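Local coordinates for secreted protein (Streptomyces lividans TK24, PDB 5LXZ) that binds copper and probably acts as a secreted metalloradical oxidase of the galactose oxidase-like AA5 family, at residues Leu92-Thr97 / Arg224-Phe229; Thr338-Met343 / Asp391-Val396; Asp362-Val367 / Ile385-Ala390; Pro510-Gly515 / Lys597-Arg602; Ser524-Ser529 / Gly565-Val570. The protein carries 1 engineered substitution. One frame throughout, in Å; residues are numbered along the deposited sequence.

Contact 1. Residues Leu92-Thr97 / Arg224-Phe229; sequences LIAGGT and RDAFEF
Leu92 holds CG anti to its backbone N (chi1 179°), and from that position CD1 reaches across the strand pair to lie 3.5 Å from the carbonyl O of Phe227 and obliquely against the CG of Glu228. In Ile93 the long branch is the one anti to the backbone N (chi1 -176°), which leads CD1 off the partner strand and keeps CG2 close to it, 3.9 Å from Phe227 CB. These residues belong to two antiparallel strands of a propeller blade, 91-102 and 226-230. Ile93 and Phe227 are a hydrogen-bonded pair: Ile93 N donates to Phe227 O and Phe227 N to Ile93 O, each at 2.9 Å and nearly along the C=O axis. Beyond the next pair, Gly95 N adds a bond of 2.8 Å to Asp225 O. That next pair, Ala94 and Ala226, meets methyl to methyl, CB to CB 3.9 Å, on the face shared with Leu92 and Glu228. Trp286 of strand 285-288 covers both alanines and Leu92, while Tyr236 lies against Ile93 and Phe227 on the other face. The carboxylate of Glu228, in a buried residue, is bonded to Tyr279 OH and Asn90 ND2. The chain between these segments includes the inserted GlxA beta barrel, so the main-chain bonds rejoin the blade where it returns, and the apolar faces carry the packing against neighbouring elements.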
# COMPACT_ATOMS: atom_id res chain seq x y z
N LEU A 92 0.61 -13.85 -3.93
CA LEU A 92 -0.35 -14.15 -2.89
C LEU A 92 -1.20 -12.89 -2.76
O LEU A 92 -0.64 -11.81 -2.60
CB LEU A 92 0.26 -14.47 -1.55
CG LEU A 92 -0.70 -14.77 -0.41
CD1 LEU A 92 -1.51 -16.04 -0.65
CD2 LEU A 92 0.11 -14.92 0.87
N ILE A 93 -2.52 -13.02 -2.81
CA ILE A 93 -3.41 -11.86 -2.69
C ILE A 93 -4.51 -12.24 -1.68
O ILE A 93 -5.10 -13.31 -1.80
CB ILE A 93 -3.86 -11.39 -4.10
CG1 ILE A 93 -4.72 -10.12 -3.99
CG2 ILE A 93 -4.57 -12.48 -4.84
CD1 ILE A 93 -4.83 -9.40 -5.32
N ALA A 94 -4.74 -11.46 -0.64
CA ALA A 94 -5.61 -11.86 0.45
C ALA A 94 -6.36 -10.68 0.98
O ALA A 94 -5.84 -9.56 1.02
CB ALA A 94 -4.83 -12.52 1.54
N GLY A 95 -7.53 -10.98 1.48
CA GLY A 95 -8.42 -9.99 1.97
C GLY A 95 -9.35 -9.45 0.91
O GLY A 95 -9.64 -10.11 -0.10
N GLY A 96 -9.82 -8.24 1.15
CA GLY A 96 -10.76 -7.59 0.26
C GLY A 96 -11.95 -7.07 1.00
O GLY A 96 -11.93 -6.90 2.20
N THR A 97 -13.01 -6.79 0.25
CA THR A 97 -14.16 -6.16 0.84
C THR A 97 -15.45 -6.87 0.43
O THR A 97 -15.52 -7.52 -0.63
CB THR A 97 -14.20 -4.65 0.50
OG1 THR A 97 -15.23 -4.01 1.25
CG2 THR A 97 -14.43 -4.41 -1.00
N ARG A 224 -12.17 -12.75 4.18
CA ARG A 224 -11.08 -13.65 4.53
C ARG A 224 -10.37 -14.25 3.32
O ARG A 224 -9.34 -14.90 3.49
CB ARG A 224 -11.58 -14.79 5.40
CG ARG A 224 -12.20 -14.34 6.70
CD ARG A 224 -12.71 -15.49 7.57
NE ARG A 224 -13.22 -14.86 8.79
CZ ARG A 224 -14.42 -14.24 8.93
NH1 ARG A 224 -15.32 -14.22 7.94
NH2 ARG A 224 -14.73 -13.64 10.08
N ASP A 225 -10.94 -14.10 2.13
CA ASP A 225 -10.51 -14.82 0.95
C ASP A 225 -9.04 -14.65 0.64
O ASP A 225 -8.50 -13.54 0.78
CB ASP A 225 -11.27 -14.34 -0.29
CG ASP A 225 -12.78 -14.49 -0.18
OD1 ASP A 225 -13.36 -14.42 0.92
OD2 ASP A 225 -13.41 -14.63 -1.26
N ALA A 226 -8.41 -15.71 0.17
CA ALA A 226 -7.04 -15.67 -0.30
C ALA A 226 -6.83 -16.48 -1.55
O ALA A 226 -7.43 -17.58 -1.71
CB ALA A 226 -6.10 -16.12 0.77
N PHE A 227 -5.94 -16.00 -2.41
CA PHE A 227 -5.66 -16.68 -3.67
C PHE A 227 -4.17 -16.57 -3.95
O PHE A 227 -3.50 -15.67 -3.45
CB PHE A 227 -6.38 -15.98 -4.83
CG PHE A 227 -7.86 -15.92 -4.68
CD1 PHE A 227 -8.46 -14.92 -3.94
CD2 PHE A 227 -8.65 -16.94 -5.19
CE1 PHE A 227 -9.84 -14.88 -3.76
CE2 PHE A 227 -10.03 -16.92 -4.98
CZ PHE A 227 -10.61 -15.90 -4.30
N GLU A 228 -3.65 -17.46 -4.77
CA GLU A 228 -2.38 -17.24 -5.42
C GLU A 228 -2.67 -16.93 -6.88
O GLU A 228 -3.33 -17.70 -7.54
CB GLU A 228 -1.47 -18.42 -5.29
CG GLU A 228 -0.97 -18.67 -3.87
CD GLU A 228 0.04 -19.81 -3.79
OE1 GLU A 228 0.59 -20.22 -4.85
OE2 GLU A 228 0.33 -20.30 -2.67
N PHE A 229 -2.19 -15.80 -7.40
CA PHE A 229 -2.34 -15.55 -8.82
C PHE A 229 -1.15 -16.20 -9.50
O PHE A 229 0.01 -15.88 -9.19
CB PHE A 229 -2.35 -14.06 -9.16
CG PHE A 229 -2.61 -13.82 -10.61
CD1 PHE A 229 -3.94 -13.90 -11.08
CD2 PHE A 229 -1.58 -13.67 -11.55
CE1 PHE A 229 -4.23 -13.73 -12.42
CE2 PHE A 229 -1.90 -13.53 -12.91
CZ PHE A 229 -3.21 -13.54 -13.32

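Contact 2. Residues Thr338-Met343 / Asp391-Val396; sequences TKVPGM and DDPKFV
Phe395 is the apolar centre, and Met343 lies over one face of its ring with the methyl group above the middle: CE stands 3.5 Å from the ring centroid. Bends at chi2 (71°) and chi3 (73°) fold the methionine back over the ring, so that SD also sits above the face, 4.5 Å from the centroid, completing a Met-aromatic contact. Val340 approaches the same ring obliquely, its CG1 3.9 Å from Phe395 CD2, while the Val340 and Pro393 side chains cross at about a right angle, Val340 CG2 4.2 Å from Pro393 CG. Farther out the Pro341 ring meets the Lys394 side chain near its root, Pro341 CG to Lys394 CB 4.1 Å. At the polar edge Phe395 N donates to Pro341 O at 2.9 Å, a nearly straight bond (168°) lying in the carbonyl plane, and the same O sits at the edge of the phenyl ring. Gly342 follows; a CB there would run into Phe395 O. The contact joins the chain just after the last strand of one propeller blade, 337-339, to the last strand of the next, 395-397. With one main-chain bond between the segments, the junction relies chiefly on fitted apolar groups around a buried ring.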
# COMPACT_ATOMS: atom_id res chain seq x y z
N THR A 338 10.76 -1.86 18.93
CA THR A 338 11.67 -0.81 19.36
C THR A 338 11.45 0.41 18.45
O THR A 338 11.70 0.34 17.25
CB THR A 338 13.10 -1.27 19.29
OG1 THR A 338 13.29 -2.48 20.05
CG2 THR A 338 14.04 -0.21 19.92
N LYS A 339 10.97 1.51 19.03
CA LYS A 339 10.65 2.72 18.25
C LYS A 339 11.90 3.34 17.70
O LYS A 339 12.97 3.30 18.35
CB LYS A 339 9.90 3.68 19.14
CG LYS A 339 8.52 3.12 19.47
CD LYS A 339 7.79 4.01 20.47
CE LYS A 339 6.35 3.55 20.68
NZ LYS A 339 6.27 2.40 21.60
N VAL A 340 11.79 3.90 16.51
CA VAL A 340 12.85 4.62 15.83
C VAL A 340 12.46 6.10 15.87
O VAL A 340 11.44 6.49 15.32
CB VAL A 340 13.09 4.11 14.38
CG1 VAL A 340 14.07 4.98 13.61
CG2 VAL A 340 13.63 2.68 14.41
N PRO A 341 13.30 6.94 16.54
CA PRO A 341 13.01 8.38 16.69
C PRO A 341 13.33 9.21 15.45
O PRO A 341 13.93 8.70 14.46
CB PRO A 341 13.96 8.74 17.82
CG PRO A 341 15.15 7.91 17.59
CD PRO A 341 14.58 6.60 17.11
N GLY A 342 12.95 10.47 15.51
CA GLY A 342 13.42 11.45 14.56
C GLY A 342 12.52 11.80 13.40
O GLY A 342 12.86 12.68 12.63
N MET A 343 11.41 11.09 13.24
CA MET A 343 10.50 11.33 12.13
C MET A 343 9.88 12.75 12.16
O MET A 343 9.10 13.06 13.05
CB MET A 343 9.38 10.29 12.11
CG MET A 343 8.34 10.53 11.03
SD MET A 343 8.87 10.23 9.35
CE MET A 343 8.94 8.41 9.37
N ASP A 391 23.73 1.84 14.92
CA ASP A 391 23.45 1.24 16.24
C ASP A 391 22.25 1.89 16.91
O ASP A 391 21.43 1.18 17.51
CB ASP A 391 24.67 1.31 17.17
CG ASP A 391 25.82 0.42 16.70
OD1 ASP A 391 25.55 -0.72 16.26
OD2 ASP A 391 26.99 0.87 16.77
N ASP A 392 22.17 3.22 16.80
CA ASP A 392 21.02 4.01 17.26
C ASP A 392 20.34 4.63 16.01
O ASP A 392 20.62 5.78 15.65
CB ASP A 392 21.44 5.12 18.24
CG ASP A 392 21.75 4.58 19.64
OD1 ASP A 392 22.18 3.40 19.75
OD2 ASP A 392 21.57 5.34 20.62
N PRO A 393 19.49 3.85 15.33
CA PRO A 393 18.90 4.39 14.11
C PRO A 393 17.95 5.52 14.39
O PRO A 393 17.33 5.56 15.46
CB PRO A 393 18.13 3.21 13.54
CG PRO A 393 17.80 2.39 14.72
CD PRO A 393 18.98 2.51 15.62
N LYS A 394 17.85 6.43 13.43
CA LYS A 394 16.94 7.54 13.53
C LYS A 394 16.61 8.01 12.13
O LYS A 394 17.36 7.75 11.17
CB LYS A 394 17.54 8.70 14.32
CG LYS A 394 18.76 9.31 13.66
CD LYS A 394 19.49 10.36 14.49
CE LYS A 394 20.78 10.78 13.79
NZ LYS A 394 21.75 11.36 14.75
N PHE A 395 15.47 8.68 12.03
CA PHE A 395 15.13 9.42 10.85
C PHE A 395 15.80 10.80 10.86
O PHE A 395 15.86 11.46 11.92
CB PHE A 395 13.64 9.59 10.71
CG PHE A 395 12.94 8.36 10.23
CD1 PHE A 395 12.79 8.12 8.85
CD2 PHE A 395 12.39 7.48 11.13
CE1 PHE A 395 12.12 7.02 8.40
CE2 PHE A 395 11.72 6.34 10.65
CZ PHE A 395 11.60 6.15 9.30
N VAL A 396 16.24 11.20 9.68
CA VAL A 396 16.72 12.57 9.42
C VAL A 396 16.05 13.03 8.17
O VAL A 396 15.77 12.22 7.27
CB VAL A 396 18.24 12.66 9.28
CG1 VAL A 396 18.92 12.19 10.54
CG2 VAL A 396 18.74 11.85 8.12

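Contact 3. Residues Asp362-Val367 / Ile385-Ala390; sequences DEKYMV and IADLKA
A four-stranded propeller blade supplies this contact: its two middle strands, 364-368 and 383-387, pair antiparallel, and the pairing runs on into a type I turn from Asp387 to Ala390. Tyr365 and Ala386 form the hydrogen-bonded pair, with Tyr365 N to Ala386 O and Ala386 N to Tyr365 O both at 2.9 Å. One step beyond the strand, Leu388 N donates to Glu363 O at 2.8 Å, approaching from above the carbonyl plane. On the Tyr365 face, Leu388 crosses the phenol at about a right angle, Leu388 CD1 to Tyr365 CE1 3.5 Å; Phe302 and Phe310 also meet that ring. On the Met366 face, Met366 and Ile385 lie side by side, and a bend at chi3 (-85°) sets Met366 CE against Ile385 CD1. Polar groups gather where the turn meets the residues before strand 364-368. The aliphatic part of Lys389 crosses Glu363, whose OE1 is held by Gln305 N, while Lys389 NZ binds Gln361 O and, through a water, Asp362 OD1. A second water donates to Asp362 O at 2.6 Å and weakly to Asp387 OD1. Asp387, with CG anti to its backbone N (chi1 -178°), closes an Asx turn in which OD1 accepts from Lys389 N at 2.9 Å through its anti lone pair.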
# COMPACT_ATOMS: atom_id res chain seq x y z
N ASP A 362 22.20 -1.26 1.84
CA ASP A 362 22.48 -0.15 2.76
C ASP A 362 21.43 0.00 3.85
O ASP A 362 21.68 0.68 4.84
CB ASP A 362 22.65 1.13 1.98
CG ASP A 362 23.89 1.12 1.08
OD1 ASP A 362 24.73 0.20 1.14
OD2 ASP A 362 23.98 2.06 0.28
N GLU A 363 20.25 -0.61 3.70
CA GLU A 363 19.18 -0.55 4.72
C GLU A 363 18.78 0.87 5.06
O GLU A 363 18.49 1.18 6.21
CB GLU A 363 19.55 -1.35 5.98
CG GLU A 363 20.00 -2.76 5.69
CD GLU A 363 19.89 -3.68 6.90
OE1 GLU A 363 18.75 -4.10 7.28
OE2 GLU A 363 21.00 -4.01 7.45
N LYS A 364 18.74 1.71 4.02
CA LYS A 364 18.24 3.05 4.17
C LYS A 364 16.83 3.15 3.60
O LYS A 364 16.58 2.80 2.45
CB LYS A 364 19.14 4.06 3.46
CG LYS A 364 20.50 4.21 4.12
CD LYS A 364 21.30 5.31 3.44
CE LYS A 364 22.71 5.40 3.98
NZ LYS A 364 23.33 6.68 3.51
N TYR A 365 15.91 3.62 4.45
CA TYR A 365 14.48 3.69 4.10
C TYR A 365 14.06 5.12 4.02
O TYR A 365 14.45 5.89 4.89
CB TYR A 365 13.65 2.96 5.15
CG TYR A 365 13.80 1.49 5.17
CD1 TYR A 365 14.84 0.88 5.83
CD2 TYR A 365 12.92 0.70 4.47
CE1 TYR A 365 14.98 -0.50 5.83
CE2 TYR A 365 13.08 -0.67 4.44
CZ TYR A 365 14.09 -1.25 5.12
OH TYR A 365 14.24 -2.64 5.11
N MET A 366 13.29 5.48 3.02
CA MET A 366 12.78 6.84 2.85
C MET A 366 11.28 6.84 2.89
O MET A 366 10.62 6.05 2.20
CB MET A 366 13.29 7.42 1.56
CG MET A 366 12.76 8.82 1.32
SD MET A 366 13.10 9.47 -0.34
CE MET A 366 14.67 10.04 0.06
N VAL A 367 10.71 7.71 3.73
CA VAL A 367 9.30 7.99 3.83
C VAL A 367 9.03 9.36 3.18
O VAL A 367 9.78 10.30 3.43
CB VAL A 367 8.85 7.96 5.29
CG1 VAL A 367 7.44 8.41 5.41
CG2 VAL A 367 9.02 6.57 5.90
N ILE A 385 14.60 9.92 6.13
CA ILE A 385 15.44 8.79 5.78
C ILE A 385 15.98 8.18 7.05
O ILE A 385 16.54 8.92 7.88
CB ILE A 385 16.59 9.21 4.89
CG1 ILE A 385 16.06 9.84 3.60
CG2 ILE A 385 17.46 8.01 4.60
CD1 ILE A 385 17.11 10.47 2.71
N ALA A 386 15.80 6.86 7.22
CA ALA A 386 16.35 6.14 8.35
C ALA A 386 17.36 5.15 7.85
O ALA A 386 17.07 4.39 6.95
CB ALA A 386 15.29 5.43 9.14
N ASP A 387 18.54 5.14 8.46
CA ASP A 387 19.61 4.19 8.17
C ASP A 387 19.62 3.09 9.22
O ASP A 387 20.07 3.31 10.37
CB ASP A 387 20.96 4.90 8.15
CG ASP A 387 22.12 3.97 7.79
OD1 ASP A 387 22.00 2.76 7.88
OD2 ASP A 387 23.17 4.56 7.40
N LEU A 388 19.13 1.92 8.88
CA LEU A 388 18.99 0.88 9.87
C LEU A 388 20.25 0.09 10.15
O LEU A 388 20.22 -0.84 10.96
CB LEU A 388 17.86 -0.03 9.49
CG LEU A 388 16.51 0.58 9.31
CD1 LEU A 388 15.45 -0.48 9.31
CD2 LEU A 388 16.20 1.69 10.30
N LYS A 389 21.35 0.44 9.49
CA LYS A 389 22.66 -0.12 9.88
C LYS A 389 23.25 0.58 11.09
O LYS A 389 24.15 0.03 11.72
CB LYS A 389 23.61 -0.17 8.66
CG LYS A 389 23.30 -1.43 7.84
CD LYS A 389 24.26 -1.86 6.74
CE LYS A 389 23.85 -3.25 6.24
NZ LYS A 389 24.67 -3.69 5.10
N ALA A 390 22.76 1.77 11.44
CA ALA A 390 23.23 2.47 12.62
C ALA A 390 22.87 1.71 13.91
O ALA A 390 21.85 0.98 14.00
CB ALA A 390 22.68 3.90 12.64
O HOH W 1 23.75 2.17 5.49
O HOH W 2 25.88 -1.59 3.00

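Contact 4. Residues Pro510-Gly515 / Lys597-Arg602; sequences PDLSGG and KAEWVR
In the C-terminal early set (E-set) domain, which is galactose oxidase-like, the loop 510-515 leads into the short strand 517-518 and runs alongside the start of strand 599-603, the parallel neighbour of 517-518 in the sheet. The direct hydrogen bond comes from a side chain: Gly515 N donates to Glu599 OE1 at 2.7 Å, using the anti lone pair of that oxygen, with a noticeably bent angle of 138°. Glu599 reaches it by curling, CG anti to the carbonyl carbon (chi1 -63°), the chain then bending at chi2 (-67°). A CB on Gly515 would clash with that same oxygen. The apolar part is Leu512, which slides past Glu599 in the opposite direction, its CG and CD2 each 3.6 Å from Glu599 CG; Phe527 touches both side chains. An alanine in place of Glu599 would remove the carboxylate that binds Gly515 N and the methylene against Leu512, and would probably loosen the loop just before it joins the sheet. Electrostatically, Glu599 OE2 faces another acceptor, Leu512 O, at 3.4 Å without a bond, which may make the charged carboxylate slightly less favourable. Farther along, Trp600 continues the sheet through a backbone bond to Gln517. Water links the other end of the contact: one molecule donates to Pro510 O at 2.8 Å and accepts from Lys597 N at 3.0 Å.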
# COMPACT_ATOMS: atom_id res chain seq x y z
N PRO A 510 23.09 -0.75 -23.27
CA PRO A 510 23.77 -2.03 -23.26
C PRO A 510 22.83 -3.17 -23.60
O PRO A 510 21.67 -3.18 -23.17
CB PRO A 510 24.31 -2.18 -21.83
CG PRO A 510 23.73 -1.10 -21.04
CD PRO A 510 23.14 -0.09 -21.95
N ASP A 511 23.32 -4.10 -24.39
CA ASP A 511 22.59 -5.31 -24.71
C ASP A 511 22.77 -6.32 -23.56
O ASP A 511 23.76 -6.29 -22.84
CB ASP A 511 23.10 -5.91 -26.03
CG ASP A 511 24.57 -6.31 -25.95
OD1 ASP A 511 25.44 -5.43 -25.70
OD2 ASP A 511 24.86 -7.53 -26.10
N LEU A 512 21.81 -7.23 -23.43
CA LEU A 512 21.88 -8.25 -22.40
C LEU A 512 21.03 -9.44 -22.81
O LEU A 512 19.84 -9.28 -23.12
CB LEU A 512 21.39 -7.67 -21.06
CG LEU A 512 21.50 -8.59 -19.85
CD1 LEU A 512 22.94 -8.92 -19.50
CD2 LEU A 512 20.80 -7.91 -18.68
N SER A 513 21.64 -10.62 -22.85
CA SER A 513 20.90 -11.84 -23.12
C SER A 513 21.42 -12.95 -22.25
O SER A 513 22.48 -12.81 -21.63
CB SER A 513 21.00 -12.20 -24.61
OG SER A 513 22.34 -12.28 -25.00
N GLY A 514 20.66 -14.04 -22.20
CA GLY A 514 21.01 -15.18 -21.34
C GLY A 514 19.98 -15.55 -20.30
O GLY A 514 20.12 -16.60 -19.67
N GLY A 515 18.95 -14.71 -20.09
CA GLY A 515 17.81 -15.07 -19.23
C GLY A 515 16.68 -15.78 -19.97
O GLY A 515 16.67 -15.79 -21.22
N LYS A 597 17.62 -3.47 -21.08
CA LYS A 597 16.37 -4.11 -20.73
C LYS A 597 16.69 -5.22 -19.77
O LYS A 597 17.76 -5.82 -19.83
CB LYS A 597 15.67 -4.65 -21.96
CG LYS A 597 15.31 -3.54 -22.95
CD LYS A 597 14.52 -4.09 -24.11
CE LYS A 597 14.28 -2.99 -25.11
NZ LYS A 597 13.51 -3.51 -26.27
N ALA A 598 15.73 -5.57 -18.90
CA ALA A 598 15.99 -6.58 -17.91
C ALA A 598 15.91 -7.99 -18.42
O ALA A 598 15.08 -8.29 -19.28
CB ALA A 598 15.02 -6.40 -16.73
N GLU A 599 16.72 -8.86 -17.82
CA GLU A 599 16.54 -10.29 -17.91
C GLU A 599 15.96 -10.77 -16.61
O GLU A 599 16.35 -10.27 -15.55
CB GLU A 599 17.88 -10.99 -18.14
CG GLU A 599 18.53 -10.62 -19.46
CD GLU A 599 17.74 -11.13 -20.64
OE1 GLU A 599 17.75 -12.36 -20.83
OE2 GLU A 599 17.08 -10.33 -21.34
N TRP A 600 15.11 -11.77 -16.67
CA TRP A 600 14.53 -12.36 -15.45
C TRP A 600 15.42 -13.39 -14.79
O TRP A 600 15.98 -14.29 -15.46
CB TRP A 600 13.16 -12.94 -15.75
CG TRP A 600 12.10 -11.90 -15.94
CD1 TRP A 600 11.70 -11.35 -17.12
CD2 TRP A 600 11.40 -11.19 -14.93
NE1 TRP A 600 10.75 -10.41 -16.92
CE2 TRP A 600 10.56 -10.26 -15.57
CE3 TRP A 600 11.37 -11.28 -13.54
CZ2 TRP A 600 9.68 -9.45 -14.89
CZ3 TRP A 600 10.50 -10.44 -12.85
CH2 TRP A 600 9.69 -9.53 -13.52
N VAL A 601 15.54 -13.31 -13.47
CA VAL A 601 16.38 -14.20 -12.67
C VAL A 601 15.53 -14.71 -11.52
O VAL A 601 14.89 -13.92 -10.80
CB VAL A 601 17.61 -13.48 -12.13
CG1 VAL A 601 18.39 -14.34 -11.13
CG2 VAL A 601 18.49 -13.12 -13.29
N ARG A 602 15.48 -16.03 -11.36
CA ARG A 602 14.84 -16.64 -10.22
C ARG A 602 15.87 -16.97 -9.19
O ARG A 602 16.85 -17.65 -9.46
CB ARG A 602 14.09 -17.90 -10.63
CG ARG A 602 13.25 -18.46 -9.49
CD ARG A 602 12.52 -19.71 -9.88
NE ARG A 602 13.35 -20.87 -10.04
CZ ARG A 602 13.69 -21.73 -9.07
NH1 ARG A 602 13.34 -21.52 -7.81
NH2 ARG A 602 14.43 -22.79 -9.36
O HOH W 3 19.11 -4.11 -23.57

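Contact 5. Residues Ser524-Ser529 / Gly565-Val570; sequences SGTFTS and GDKLTV
The tight side of this antiparallel pair is the face of Phe527, Leu568 and Val570, whereas Thr526, Thr528, Lys567 and Thr569 line a looser, largely exposed face. On the packed side Val570 crosses Phe527 at about a right angle, Val570 CG2 to Phe527 CE1 3.8 Å, and Leu568 O sits at the edge of the ring, in its plane; Met586 of strand 582-590 lies against both Phe527 and Val570. Between the faces the main chains are closely laced: Leu568 N to Phe527 O is 2.9 Å and nearly straight (175°), Phe527 N to Leu568 O 2.8 Å, and Gly525 and Val570 form a second hydrogen-bonded pair. Ser529 N donates to Asp566 O at 2.8 Å. Toward solvent, Thr526 OG1 and Thr569 OG1 share a hydrogen bond of 2.9 Å. There too Lys567 bends at chi2 and chi4 to bring NZ to Asp566 OD1, a salt bridge of 3.2 Å on the syn lone pair. An alanine in place of Asp566 would remove the carboxylate, and the Lys567 ammonium would probably be less firmly placed. An apolar face turned to the core and a polar one to solvent are characteristic of a strand pair in the beta sandwich of an E-set domain; here 524-528 is the outer strand.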
# COMPACT_ATOMS: atom_id res chain seq x y z
N SER A 524 26.63 -17.79 -8.94
CA SER A 524 26.91 -16.94 -10.07
C SER A 524 26.23 -17.43 -11.32
O SER A 524 25.88 -18.58 -11.42
CB SER A 524 28.44 -16.89 -10.31
OG SER A 524 29.11 -16.32 -9.20
N GLY A 525 25.98 -16.51 -12.24
CA GLY A 525 25.45 -16.82 -13.57
C GLY A 525 26.10 -15.91 -14.58
O GLY A 525 26.59 -14.83 -14.25
N THR A 526 26.20 -16.43 -15.81
CA THR A 526 26.88 -15.73 -16.89
C THR A 526 25.86 -15.39 -17.97
O THR A 526 25.01 -16.20 -18.33
CB THR A 526 28.05 -16.59 -17.42
OG1 THR A 526 28.99 -16.81 -16.36
CG2 THR A 526 28.81 -15.89 -18.55
N PHE A 527 25.97 -14.17 -18.45
CA PHE A 527 25.10 -13.58 -19.44
C PHE A 527 25.98 -13.09 -20.59
O PHE A 527 27.18 -12.92 -20.43
CB PHE A 527 24.36 -12.39 -18.81
CG PHE A 527 23.40 -12.78 -17.74
CD1 PHE A 527 23.85 -13.06 -16.46
CD2 PHE A 527 22.03 -12.92 -18.04
CE1 PHE A 527 22.95 -13.44 -15.46
CE2 PHE A 527 21.13 -13.30 -17.05
CZ PHE A 527 21.61 -13.56 -15.76
N THR A 528 25.34 -12.85 -21.72
CA THR A 528 26.02 -12.25 -22.87
C THR A 528 25.69 -10.78 -22.98
O THR A 528 24.51 -10.39 -23.00
CB THR A 528 25.64 -12.98 -24.15
OG1 THR A 528 26.00 -14.35 -24.02
CG2 THR A 528 26.33 -12.39 -25.39
N SER A 529 26.72 -9.97 -23.08
CA SER A 529 26.55 -8.58 -23.44
C SER A 529 27.73 -8.16 -24.30
O SER A 529 28.86 -8.19 -23.82
CB SER A 529 26.52 -7.68 -22.21
OG SER A 529 26.42 -6.33 -22.60
N GLY A 565 35.33 -10.09 -22.30
CA GLY A 565 34.84 -10.15 -23.67
C GLY A 565 33.36 -9.81 -23.67
O GLY A 565 32.97 -8.79 -23.11
N ASP A 566 32.55 -10.66 -24.28
CA ASP A 566 31.11 -10.41 -24.35
C ASP A 566 30.35 -11.15 -23.24
O ASP A 566 29.14 -11.33 -23.36
CB ASP A 566 30.56 -10.74 -25.75
CG ASP A 566 30.60 -12.23 -26.09
OD1 ASP A 566 31.27 -13.02 -25.38
OD2 ASP A 566 29.93 -12.64 -27.09
N LYS A 567 31.08 -11.62 -22.21
CA LYS A 567 30.50 -12.40 -21.11
C LYS A 567 30.52 -11.59 -19.83
O LYS A 567 31.54 -10.98 -19.47
CB LYS A 567 31.26 -13.70 -20.90
CG LYS A 567 31.24 -14.65 -22.09
CD LYS A 567 29.88 -15.26 -22.41
CE LYS A 567 30.03 -16.46 -23.34
NZ LYS A 567 30.78 -16.13 -24.59
N LEU A 568 29.36 -11.54 -19.18
CA LEU A 568 29.19 -10.86 -17.91
C LEU A 568 28.79 -11.90 -16.88
O LEU A 568 27.75 -12.53 -17.02
CB LEU A 568 28.10 -9.83 -18.07
CG LEU A 568 27.97 -8.94 -16.85
CD1 LEU A 568 29.09 -7.90 -16.77
CD2 LEU A 568 26.64 -8.23 -16.86
N THR A 569 29.63 -12.09 -15.87
CA THR A 569 29.33 -13.05 -14.78
C THR A 569 28.90 -12.23 -13.58
O THR A 569 29.62 -11.37 -13.14
CB THR A 569 30.54 -13.89 -14.45
OG1 THR A 569 30.82 -14.65 -15.64
CG2 THR A 569 30.27 -14.84 -13.32
N VAL A 570 27.76 -12.57 -13.02
CA VAL A 570 27.23 -11.84 -11.86
C VAL A 570 27.13 -12.80 -10.69
O VAL A 570 26.94 -13.99 -10.89
CB VAL A 570 25.85 -11.23 -12.17
CG1 VAL A 570 25.92 -10.37 -13.41
CG2 VAL A 570 24.77 -12.28 -12.36

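Contact 1 is the most buried of the five, its strand ladder packed on both faces inside a propeller blade. Contacts 2 and 3 lie on the far side of the chain's centre and hold neighbouring strands of one sheet: contact 3 makes its middle and contact 2 ties its last strand to the preceding blade, with Val396 O and Ile385 N bridging them. Contacts 4 and 5 belong to the E-set domain, contact 5 nested in the loop that contact 4 closes, and Ser513 O to Thr528 N joins them. Main-chain ladders dominate contacts 1, 3 and 5; apolar groups lead in contact 2, while surface contact 4 relies on a carboxylate and water.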